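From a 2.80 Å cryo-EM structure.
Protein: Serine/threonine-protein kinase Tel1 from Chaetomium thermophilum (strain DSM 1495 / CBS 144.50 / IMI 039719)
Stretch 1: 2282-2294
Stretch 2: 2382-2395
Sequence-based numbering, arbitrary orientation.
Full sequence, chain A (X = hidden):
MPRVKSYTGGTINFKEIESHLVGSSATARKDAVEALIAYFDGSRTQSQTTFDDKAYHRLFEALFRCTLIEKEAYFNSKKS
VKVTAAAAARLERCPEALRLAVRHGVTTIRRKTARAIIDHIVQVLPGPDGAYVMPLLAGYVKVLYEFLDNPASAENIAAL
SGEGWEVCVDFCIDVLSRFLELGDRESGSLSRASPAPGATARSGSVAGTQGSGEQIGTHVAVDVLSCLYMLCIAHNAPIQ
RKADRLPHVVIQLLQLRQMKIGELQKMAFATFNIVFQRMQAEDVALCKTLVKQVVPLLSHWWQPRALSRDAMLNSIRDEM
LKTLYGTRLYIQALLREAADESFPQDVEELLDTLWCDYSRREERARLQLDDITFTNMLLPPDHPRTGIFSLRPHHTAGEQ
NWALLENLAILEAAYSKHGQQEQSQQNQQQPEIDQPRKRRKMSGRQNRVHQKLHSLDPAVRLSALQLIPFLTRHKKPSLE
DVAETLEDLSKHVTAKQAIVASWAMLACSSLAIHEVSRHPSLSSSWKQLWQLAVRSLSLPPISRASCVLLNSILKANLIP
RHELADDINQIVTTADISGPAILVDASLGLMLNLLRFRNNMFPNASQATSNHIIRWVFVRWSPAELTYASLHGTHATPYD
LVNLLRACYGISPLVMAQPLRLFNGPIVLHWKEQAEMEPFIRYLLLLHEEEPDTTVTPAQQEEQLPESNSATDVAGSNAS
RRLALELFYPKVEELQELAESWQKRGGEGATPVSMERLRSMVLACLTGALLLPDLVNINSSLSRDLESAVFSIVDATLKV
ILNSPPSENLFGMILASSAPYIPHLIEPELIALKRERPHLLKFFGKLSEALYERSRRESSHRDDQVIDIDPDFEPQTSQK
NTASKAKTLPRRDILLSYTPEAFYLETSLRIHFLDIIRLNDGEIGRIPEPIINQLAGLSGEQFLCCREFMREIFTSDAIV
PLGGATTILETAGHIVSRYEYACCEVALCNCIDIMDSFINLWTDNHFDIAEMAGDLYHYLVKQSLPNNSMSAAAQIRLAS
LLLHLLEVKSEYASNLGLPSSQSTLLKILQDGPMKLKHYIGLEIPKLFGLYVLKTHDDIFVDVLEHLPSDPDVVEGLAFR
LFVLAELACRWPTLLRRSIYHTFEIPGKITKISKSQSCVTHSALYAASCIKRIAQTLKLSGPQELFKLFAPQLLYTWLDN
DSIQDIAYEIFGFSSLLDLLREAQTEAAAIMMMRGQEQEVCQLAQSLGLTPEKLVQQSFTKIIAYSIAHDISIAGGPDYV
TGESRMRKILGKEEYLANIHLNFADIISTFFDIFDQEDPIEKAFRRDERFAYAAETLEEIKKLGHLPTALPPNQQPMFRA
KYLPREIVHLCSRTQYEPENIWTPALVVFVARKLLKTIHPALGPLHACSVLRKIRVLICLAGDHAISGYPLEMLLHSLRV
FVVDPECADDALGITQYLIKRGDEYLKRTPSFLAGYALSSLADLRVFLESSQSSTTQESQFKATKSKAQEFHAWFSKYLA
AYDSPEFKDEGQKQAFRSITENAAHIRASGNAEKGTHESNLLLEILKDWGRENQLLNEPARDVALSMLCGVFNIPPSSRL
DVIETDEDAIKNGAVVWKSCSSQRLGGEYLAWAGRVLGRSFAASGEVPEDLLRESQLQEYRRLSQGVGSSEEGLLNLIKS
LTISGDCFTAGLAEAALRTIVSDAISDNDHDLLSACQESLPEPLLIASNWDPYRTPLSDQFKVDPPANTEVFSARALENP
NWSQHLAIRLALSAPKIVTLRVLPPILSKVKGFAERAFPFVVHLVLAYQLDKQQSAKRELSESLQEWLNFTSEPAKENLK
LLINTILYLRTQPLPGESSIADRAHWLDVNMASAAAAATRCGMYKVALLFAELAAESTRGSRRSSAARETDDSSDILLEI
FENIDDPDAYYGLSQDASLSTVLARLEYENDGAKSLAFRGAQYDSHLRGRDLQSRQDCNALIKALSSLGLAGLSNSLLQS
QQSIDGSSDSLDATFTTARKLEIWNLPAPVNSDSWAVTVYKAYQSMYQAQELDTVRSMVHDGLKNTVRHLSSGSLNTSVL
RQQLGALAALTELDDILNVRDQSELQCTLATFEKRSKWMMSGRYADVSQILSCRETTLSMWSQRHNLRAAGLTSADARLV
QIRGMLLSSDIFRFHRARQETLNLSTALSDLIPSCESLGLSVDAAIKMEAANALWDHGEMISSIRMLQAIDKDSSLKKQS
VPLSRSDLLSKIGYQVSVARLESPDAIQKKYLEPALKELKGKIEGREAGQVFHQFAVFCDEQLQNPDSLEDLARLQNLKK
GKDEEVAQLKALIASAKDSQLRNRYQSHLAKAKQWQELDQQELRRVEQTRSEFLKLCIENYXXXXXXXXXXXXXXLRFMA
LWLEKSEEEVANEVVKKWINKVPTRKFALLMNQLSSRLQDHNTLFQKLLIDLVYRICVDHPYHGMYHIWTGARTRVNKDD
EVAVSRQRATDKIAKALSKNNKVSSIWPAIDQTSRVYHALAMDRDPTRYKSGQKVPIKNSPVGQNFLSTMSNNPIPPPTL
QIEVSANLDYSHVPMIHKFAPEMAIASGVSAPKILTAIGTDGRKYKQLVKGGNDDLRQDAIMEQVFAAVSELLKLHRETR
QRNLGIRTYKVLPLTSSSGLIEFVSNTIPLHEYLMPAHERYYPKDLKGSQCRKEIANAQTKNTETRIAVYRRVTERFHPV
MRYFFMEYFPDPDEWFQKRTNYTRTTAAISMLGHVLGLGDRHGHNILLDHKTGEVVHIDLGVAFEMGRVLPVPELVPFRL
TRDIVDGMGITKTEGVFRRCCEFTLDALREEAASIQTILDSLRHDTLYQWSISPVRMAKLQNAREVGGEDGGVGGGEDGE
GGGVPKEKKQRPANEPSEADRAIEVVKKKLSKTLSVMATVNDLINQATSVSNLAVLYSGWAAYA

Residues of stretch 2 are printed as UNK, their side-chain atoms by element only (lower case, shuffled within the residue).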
ATOM      1  N   LYS A2282      37.837  18.661  -1.356  1.00 52.74           N
ATOM      2  CA  LYS A2282      37.661  18.169   0.003  1.00 52.74           C
ATOM      3  C   LYS A2282      37.276  16.695  -0.027  1.00 52.74           C
ATOM      4  O   LYS A2282      36.283  16.321  -0.657  1.00 52.74           O
ATOM      5  CB  LYS A2282      36.602  19.006   0.711  1.00 52.74           C
ATOM      6  CG  LYS A2282      35.816  18.282   1.766  1.00 52.74           C
ATOM      7  CD  LYS A2282      34.642  19.132   2.201  1.00 52.74           C
ATOM      8  CE  LYS A2282      33.536  18.291   2.806  1.00 52.74           C
ATOM      9  NZ  LYS A2282      32.411  19.147   3.267  1.00 52.74           N
ATOM     10  N   ILE A2283      38.066  15.855   0.637  1.00 50.13           N
ATOM     11  CA  ILE A2283      37.842  14.415   0.602  1.00 50.13           C
ATOM     12  C   ILE A2283      37.648  13.859   2.003  1.00 50.13           C
ATOM     13  O   ILE A2283      38.003  12.708   2.274  1.00 50.13           O
ATOM     14  CB  ILE A2283      38.995  13.685  -0.108  1.00 50.13           C
ATOM     15  CG1 ILE A2283      40.318  13.935   0.607  1.00 50.13           C
ATOM     16  CG2 ILE A2283      39.094  14.120  -1.550  1.00 50.13           C
ATOM     17  CD1 ILE A2283      41.496  13.296  -0.084  1.00 50.13           C
ATOM     18  N   GLU A2284      37.079  14.655   2.900  1.00 49.31           N
ATOM     19  CA  GLU A2284      36.851  14.194   4.259  1.00 49.31           C
ATOM     20  C   GLU A2284      35.578  14.827   4.790  1.00 49.31           C
ATOM     21  O   GLU A2284      35.204  15.926   4.383  1.00 49.31           O
ATOM     22  CB  GLU A2284      38.036  14.533   5.161  1.00 49.31           C
ATOM     23  CG  GLU A2284      38.113  13.712   6.430  1.00 49.31           C
ATOM     24  CD  GLU A2284      38.809  12.378   6.230  1.00 49.31           C
ATOM     25  OE1 GLU A2284      39.209  12.073   5.089  1.00 49.31           O
ATOM     26  OE2 GLU A2284      38.959  11.633   7.220  1.00 49.31           O
ATOM     27  N   GLY A2285      34.918  14.129   5.696  1.00 45.37           N
ATOM     28  CA  GLY A2285      33.684  14.604   6.287  1.00 45.37           C
ATOM     29  C   GLY A2285      32.498  13.774   5.838  1.00 45.37           C
ATOM     30  O   GLY A2285      32.627  12.797   5.103  1.00 45.37           O
ATOM     31  N   ARG A2286      31.318  14.184   6.297  1.00 50.17           N
ATOM     32  CA  ARG A2286      30.104  13.454   5.960  1.00 50.17           C
ATOM     33  C   ARG A2286      29.515  13.863   4.624  1.00 50.17           C
ATOM     34  O   ARG A2286      28.879  13.040   3.961  1.00 50.17           O
ATOM     35  CB  ARG A2286      29.053  13.633   7.050  1.00 50.17           C
ATOM     36  CG  ARG A2286      29.362  12.852   8.301  1.00 50.17           C
ATOM     37  CD  ARG A2286      28.100  12.524   9.066  1.00 50.17           C
ATOM     38  NE  ARG A2286      28.393  11.810  10.302  1.00 50.17           N
ATOM     39  CZ  ARG A2286      27.467  11.409  11.164  1.00 50.17           C
ATOM     40  NH1 ARG A2286      27.821  10.768  12.269  1.00 50.17           N
ATOM     41  NH2 ARG A2286      26.185  11.648  10.921  1.00 50.17           N
ATOM     42  N   GLU A2287      29.714  15.111   4.211  1.00 45.13           N
ATOM     43  CA  GLU A2287      29.268  15.534   2.891  1.00 45.13           C
ATOM     44  C   GLU A2287      29.979  14.745   1.799  1.00 45.13           C
ATOM     45  O   GLU A2287      29.341  14.166   0.908  1.00 45.13           O
ATOM     46  CB  GLU A2287      29.517  17.031   2.738  1.00 45.13           C
ATOM     47  CG  GLU A2287      29.072  17.634   1.433  1.00 45.13           C
ATOM     48  CD  GLU A2287      29.526  19.072   1.294  1.00 45.13           C
ATOM     49  OE1 GLU A2287      30.355  19.513   2.114  1.00 45.13           O
ATOM     50  OE2 GLU A2287      29.058  19.762   0.368  1.00 45.13           O
ATOM     51  N   ALA A2288      31.309  14.700   1.864  1.00 39.00           N
ATOM     52  CA  ALA A2288      32.068  13.932   0.889  1.00 39.00           C
ATOM     53  C   ALA A2288      31.765  12.450   1.006  1.00 39.00           C
ATOM     54  O   ALA A2288      31.726  11.738   0.000  1.00 39.00           O
ATOM     55  CB  ALA A2288      33.558  14.186   1.067  1.00 39.00           C
ATOM     56  N   GLY A2289      31.562  11.959   2.224  1.00 35.92           N
ATOM     57  CA  GLY A2289      31.194  10.566   2.382  1.00 35.92           C
ATOM     58  C   GLY A2289      29.911  10.228   1.657  1.00 35.92           C
ATOM     59  O   GLY A2289      29.828   9.213   0.966  1.00 35.92           O
ATOM     60  N   GLN A2290      28.902  11.087   1.785  1.00 36.63           N
ATOM     61  CA  GLN A2290      27.638  10.849   1.101  1.00 36.63           C
ATOM     62  C   GLN A2290      27.808  10.900  -0.410  1.00 36.63           C
ATOM     63  O   GLN A2290      27.282  10.044  -1.128  1.00 36.63           O
ATOM     64  CB  GLN A2290      26.601  11.866   1.566  1.00 36.63           C
ATOM     65  CG  GLN A2290      25.243  11.737   0.910  1.00 36.63           C
ATOM     66  CD  GLN A2290      24.520  10.465   1.288  1.00 36.63           C
ATOM     67  OE1 GLN A2290      24.790   9.395   0.743  1.00 36.63           O
ATOM     68  NE2 GLN A2290      23.581  10.575   2.217  1.00 36.63           N
ATOM     69  N   VAL A2291      28.565  11.874  -0.912  1.00 30.47           N
ATOM     70  CA  VAL A2291      28.766  11.976  -2.357  1.00 30.47           C
ATOM     71  C   VAL A2291      29.487  10.746  -2.899  1.00 30.47           C
ATOM     72  O   VAL A2291      29.101  10.180  -3.931  1.00 30.47           O
ATOM     73  CB  VAL A2291      29.524  13.270  -2.692  1.00 30.47           C
ATOM     74  CG1 VAL A2291      29.803  13.347  -4.152  1.00 30.47           C
ATOM     75  CG2 VAL A2291      28.725  14.455  -2.268  1.00 30.47           C
ATOM     76  N   PHE A2292      30.541  10.308  -2.212  1.00 28.92           N
ATOM     77  CA  PHE A2292      31.337   9.186  -2.697  1.00 28.92           C
ATOM     78  C   PHE A2292      30.567   7.881  -2.621  1.00 28.92           C
ATOM     79  O   PHE A2292      30.665   7.051  -3.527  1.00 28.92           O
ATOM     80  CB  PHE A2292      32.625   9.076  -1.896  1.00 28.92           C
ATOM     81  CG  PHE A2292      33.591  10.176  -2.149  1.00 28.92           C
ATOM     82  CD1 PHE A2292      33.785  10.656  -3.413  1.00 28.92           C
ATOM     83  CD2 PHE A2292      34.314  10.724  -1.116  1.00 28.92           C
ATOM     84  CE1 PHE A2292      34.674  11.662  -3.643  1.00 28.92           C
ATOM     85  CE2 PHE A2292      35.199  11.729  -1.347  1.00 28.92           C
ATOM     86  CZ  PHE A2292      35.380  12.197  -2.610  1.00 28.92           C
ATOM     87  N   HIS A2293      29.800   7.672  -1.557  1.00 29.43           N
ATOM     88  CA  HIS A2293      28.986   6.468  -1.491  1.00 29.43           C
ATOM     89  C   HIS A2293      27.917   6.467  -2.570  1.00 29.43           C
ATOM     90  O   HIS A2293      27.655   5.430  -3.187  1.00 29.43           O
ATOM     91  CB  HIS A2293      28.350   6.342  -0.117  1.00 29.43           C
ATOM     92  CG  HIS A2293      27.513   5.119   0.042  1.00 29.43           C
ATOM     93  ND1 HIS A2293      28.056   3.866   0.202  1.00 29.43           N
ATOM     94  CD2 HIS A2293      26.172   4.955   0.056  1.00 29.43           C
ATOM     95  CE1 HIS A2293      27.084   2.980   0.315  1.00 29.43           C
ATOM     96  NE2 HIS A2293      25.932   3.615   0.224  1.00 29.43           N
ATOM     97  N   GLN A2294      27.285   7.615  -2.807  1.00 27.85           N
ATOM     98  CA  GLN A2294      26.333   7.749  -3.901  1.00 27.85           C
ATOM     99  C   GLN A2294      26.938   7.297  -5.219  1.00 27.85           C
ATOM    100  O   GLN A2294      26.365   6.470  -5.937  1.00 27.85           O
ATOM    101  CB  GLN A2294      25.897   9.206  -3.996  1.00 27.85           C
ATOM    102  CG  GLN A2294      24.649   9.448  -4.776  1.00 27.85           C
ATOM    103  CD  GLN A2294      23.460   8.897  -4.077  1.00 27.85           C
ATOM    104  OE1 GLN A2294      23.206   9.217  -2.919  1.00 27.85           O
ATOM    105  NE2 GLN A2294      22.724   8.041  -4.760  1.00 27.85           N
ATOM    106  N   UNK A2382      36.635   3.085  -1.828  1.00 27.09           N
ATOM    107  CA  UNK A2382      37.768   3.340  -0.950  1.00 27.09           C
ATOM    108  C   UNK A2382      37.758   4.764  -0.415  1.00 27.09           C
ATOM    109  O   UNK A2382      38.119   4.995   0.741  1.00 27.09           O
ATOM    110  c   UNK A2382      39.406   0.924  -0.479  1.00 27.09           C
ATOM    111  c   UNK A2382      40.642   1.394  -2.552  1.00 27.09           C
ATOM    112  c   UNK A2382      39.071   3.052  -1.679  1.00 27.09           C
ATOM    113  c   UNK A2382      39.354   1.571  -1.830  1.00 27.09           C
ATOM    114  N   UNK A2383      37.358   5.737  -1.232  1.00 26.77           N
ATOM    115  CA  UNK A2383      37.286   7.108  -0.741  1.00 26.77           C
ATOM    116  C   UNK A2383      36.171   7.277   0.277  1.00 26.77           C
ATOM    117  O   UNK A2383      36.312   8.042   1.232  1.00 26.77           O
ATOM    118  c   UNK A2383      37.090   8.078  -1.894  1.00 26.77           C
ATOM    119  c   UNK A2383      39.430   8.867  -2.052  1.00 26.77           C
ATOM    120  c   UNK A2383      37.884   9.237  -3.920  1.00 26.77           C
ATOM    121  c   UNK A2383      38.276   8.303  -2.816  1.00 26.77           C
ATOM    122  N   UNK A2384      35.054   6.581   0.094  1.00 27.37           N
ATOM    123  CA  UNK A2384      33.954   6.693   1.036  1.00 27.37           C
ATOM    124  C   UNK A2384      34.277   6.048   2.369  1.00 27.37           C
ATOM    125  O   UNK A2384      33.791   6.507   3.404  1.00 27.37           O
ATOM    126  c   UNK A2384      32.707   6.058   0.452  1.00 27.37           C
ATOM    127  o   UNK A2384      31.931   5.478   1.473  1.00 27.37           O
ATOM    128  N   UNK A2385      35.064   4.971   2.371  1.00 29.47           N
ATOM    129  CA  UNK A2385      35.462   4.372   3.641  1.00 29.47           C
ATOM    130  C   UNK A2385      36.409   5.272   4.413  1.00 29.47           C
ATOM    131  O   UNK A2385      36.382   5.283   5.645  1.00 29.47           O
ATOM    132  c   UNK A2385      36.006   0.669   2.670  1.00 29.47           C
ATOM    133  c   UNK A2385      36.121   3.021   3.408  1.00 29.47           C
ATOM    134  c   UNK A2385      35.197   1.865   3.078  1.00 29.47           C
ATOM    135  c   UNK A2385      34.356   1.556   4.277  1.00 29.47           C
ATOM    136  N   UNK A2386      37.246   6.027   3.715  1.00 31.80           N
ATOM    137  CA  UNK A2386      38.245   6.869   4.350  1.00 31.80           C
ATOM    138  C   UNK A2386      37.702   8.202   4.828  1.00 31.80           C
ATOM    139  O   UNK A2386      38.435   8.943   5.484  1.00 31.80           O
ATOM    140  c   UNK A2386      39.392   7.126   3.382  1.00 31.80           C
ATOM    141  N   UNK A2387      36.450   8.530   4.522  1.00 38.69           N
ATOM    142  CA  UNK A2387      35.901   9.853   4.783  1.00 38.69           C
ATOM    143  C   UNK A2387      35.039   9.903   6.035  1.00 38.69           C
ATOM    144  O   UNK A2387      35.246  10.766   6.885  1.00 38.69           O
ATOM    145  c   UNK A2387      35.097  10.332   3.575  1.00 38.69           C
ATOM    146  N   UNK A2388      34.076   9.003   6.176  1.00 41.84           N
ATOM    147  CA  UNK A2388      33.176   9.039   7.317  1.00 41.84           C
ATOM    148  C   UNK A2388      32.881   7.620   7.778  1.00 41.84           C
ATOM    149  O   UNK A2388      33.319   6.643   7.171  1.00 41.84           O
ATOM    150  c   UNK A2388      31.879   9.775   6.973  1.00 41.84           C
ATOM    151  o   UNK A2388      31.077   9.009   6.093  1.00 41.84           O
ATOM    152  N   UNK A2389      32.120   7.516   8.861  1.00 46.30           N
ATOM    153  CA  UNK A2389      31.705   6.240   9.420  1.00 46.30           C
ATOM    154  C   UNK A2389      30.268   5.882   9.087  1.00 46.30           C
ATOM    155  O   UNK A2389      29.786   4.844   9.543  1.00 46.30           O
ATOM    156  o   UNK A2389      33.503   4.883  11.979  1.00 46.30           O
ATOM    157  c   UNK A2389      31.876   6.248  10.937  1.00 46.30           C
ATOM    158  o   UNK A2389      34.185   6.775  11.100  1.00 46.30           O
ATOM    159  c   UNK A2389      33.289   5.949  11.367  1.00 46.30           C
ATOM    160  N   UNK A2390      29.572   6.714   8.315  1.00 49.32           N
ATOM    161  CA  UNK A2390      28.169   6.450   8.023  1.00 49.32           C
ATOM    162  C   UNK A2390      28.000   5.131   7.291  1.00 49.32           C
ATOM    163  O   UNK A2390      27.098   4.349   7.605  1.00 49.32           O
ATOM    164  c   UNK A2390      27.580   7.584   7.193  1.00 49.32           C
ATOM    165  c   UNK A2390      27.016  10.019   6.976  1.00 49.32           C
ATOM    166  c   UNK A2390      27.520   8.915   7.892  1.00 49.32           C
ATOM    167  o   UNK A2390      27.568  10.173   5.864  1.00 49.32           O
ATOM    168  o   UNK A2390      26.061  10.726   7.363  1.00 49.32           O
ATOM    169  N   UNK A2391      28.853   4.871   6.313  1.00 41.71           N
ATOM    170  CA  UNK A2391      28.751   3.695   5.456  1.00 41.71           C
ATOM    171  C   UNK A2391      29.979   2.838   5.711  1.00 41.71           C
ATOM    172  O   UNK A2391      31.059   3.125   5.192  1.00 41.71           O
ATOM    173  c   UNK A2391      28.650   4.102   3.997  1.00 41.71           C
ATOM    174  c   UNK A2391      26.413   5.346   3.580  1.00 41.71           C
ATOM    175  n   UNK A2391      28.219   6.566   3.695  1.00 41.71           N
ATOM    176  c   UNK A2391      27.752   5.273   3.761  1.00 41.71           C
ATOM    177  c   UNK A2391      27.207   7.387   3.482  1.00 41.71           C
ATOM    178  n   UNK A2391      26.100   6.671   3.407  1.00 41.71           N
ATOM    179  N   UNK A2392      29.822   1.796   6.522  1.00 42.19           N
ATOM    180  CA  UNK A2392      30.928   0.915   6.846  1.00 42.19           C
ATOM    181  C   UNK A2392      30.739  -0.506   6.361  1.00 42.19           C
ATOM    182  O   UNK A2392      31.686  -1.294   6.442  1.00 42.19           O
ATOM    183  o   UNK A2392      32.328   2.135  10.020  1.00 42.19           O
ATOM    184  o   UNK A2392      32.542   2.779   7.934  1.00 42.19           O
ATOM    185  c   UNK A2392      32.079   2.017   8.804  1.00 42.19           C
ATOM    186  c   UNK A2392      31.179   0.896   8.358  1.00 42.19           C
ATOM    187  N   UNK A2393      29.562  -0.866   5.869  1.00 40.05           N
ATOM    188  CA  UNK A2393      29.428  -2.116   5.144  1.00 40.05           C
ATOM    189  C   UNK A2393      29.896  -1.992   3.708  1.00 40.05           C
ATOM    190  O   UNK A2393      29.771  -2.952   2.946  1.00 40.05           O
ATOM    191  c   UNK A2393      27.418  -2.575   6.577  1.00 40.05           C
ATOM    192  n   UNK A2393      26.504  -1.650   6.828  1.00 40.05           N
ATOM    193  c   UNK A2393      27.983  -2.596   5.185  1.00 40.05           C
ATOM    194  o   UNK A2393      27.801  -3.377   7.425  1.00 40.05           O
ATOM    195  N   UNK A2394      30.404  -0.825   3.321  1.00 34.76           N
ATOM    196  CA  UNK A2394      31.126  -0.678   2.073  1.00 34.76           C
ATOM    197  C   UNK A2394      32.454  -1.404   2.095  1.00 34.76           C
ATOM    198  O   UNK A2394      33.047  -1.602   1.036  1.00 34.76           O
ATOM    199  c   UNK A2394      31.357   0.798   1.774  1.00 34.76           C
ATOM    200  c   UNK A2394      30.088   1.515   1.392  1.00 34.76           C
ATOM    201  o   UNK A2394      29.005   1.062   1.806  1.00 34.76           O
ATOM    202  o   UNK A2394      30.168   2.522   0.659  1.00 34.76           O
ATOM    203  N   UNK A2395      32.935  -1.803   3.268  1.00 32.32           N
ATOM    204  CA  UNK A2395      34.152  -2.596   3.334  1.00 32.32           C
ATOM    205  C   UNK A2395      33.899  -4.011   2.854  1.00 32.32           C
ATOM    206  O   UNK A2395      34.707  -4.577   2.118  1.00 32.32           O
ATOM    207  c   UNK A2395      34.695  -2.599   4.756  1.00 32.32           C
TER

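Position 2382 carries four carbons forked at the second and lies out of reach of stretch 1; the fork beyond CB gives Leu2382. Position 2383 has the same four-carbon fork, and its CB lies over one face of the Phe2292 ring: Leu2383. The CB of Leu2383 sits 3.9 Å from Phe2292 CD2 and 4.1 Å from the ring centroid, 17° off the normal, a CH-pi contact over the face.

Position 2384 has one carbon and then one oxygen, and its CB packs against Phe2292 and His2293, which makes it Ser2384. Ser2384 CB lies 3.8 Å from Phe2292 CB and 3.9 Å from His2293 N. Position 2385 repeats the forked four-carbon pattern without touching stretch 1: Leu2385. Position 2386 bears a single carbon, and its backbone O lies near the Glu2284 carboxylate, so it is Ala2386; Glu2284 OE2 lies 3.2 Å from Ala2386 O, but both are acceptors and no hydrogen bond is assigned. Position 2387, again one carbon, touching Gly2289 and Ile2283, is Ala2387, whose CB lies 4.1 Å from Gly2289 CA and 4.0 Å from Ile2283 O.

At 2388, one carbon followed by one oxygen, with the CB near Gly2285 and the oxygen near Gly2289, gives Ser2388. Its CB approaches Gly2285 O at 3.6 Å, and its OG lies 4.0 Å from Gly2289 CA. An ideal CB on Gly2289 would be 2.5 Å from Ser2388 OG, a clash, so the missing side chain makes room here. Position 2389 has two carbons, the second carrying two oxygens: Asp2389, without contact.

Position 2390 has three carbons, the third carrying two oxygens, reaches Arg2286, and is Glu2390. It forms a long salt bridge, Arg2286 NH2 to Glu2390 OE2 at 3.7 Å, while Glu2390 CG lies over one face of the guanidinium. Position 2391 shows one carbon leading to a five-membered ring of three carbons and two nitrogens, lying over one face of the His2293 ring: the imidazole of His2391. The His2293 and His2391 rings form an offset stack, centroids 4.0 Å apart and planes at 7°.

Position 2392, two carbons with two terminal oxygens, is Asp2392; 2393, two carbons ending in one oxygen and one nitrogen, is Asn2393. Neither touches stretch 1. Position 2394 has two carbons, the second carrying two oxygens, one of them at the edge of the His2293 ring: Asp2394, which accepts a hydrogen bond from His2293 ND1 to Asp2394 OD1 at 2.5 Å, with an angle of 145° at the hydrogen. Position 2395, one carbon, is Ala2395, beyond reach.

The contact joins two nearly antiparallel helices, 157° between their directions and 8.2 Å apart at closest approach, with the segment after the second helix adding further partners. Gly2289 allows close backbone packing, Phe2292 receives Leu2383, and His2293 combines stacking over its face with a hydrogen bond at its edge. Together the stretches bury 732 Å².

Stretch 2, residues 2382-2395: LLSLAASDEHDNDA
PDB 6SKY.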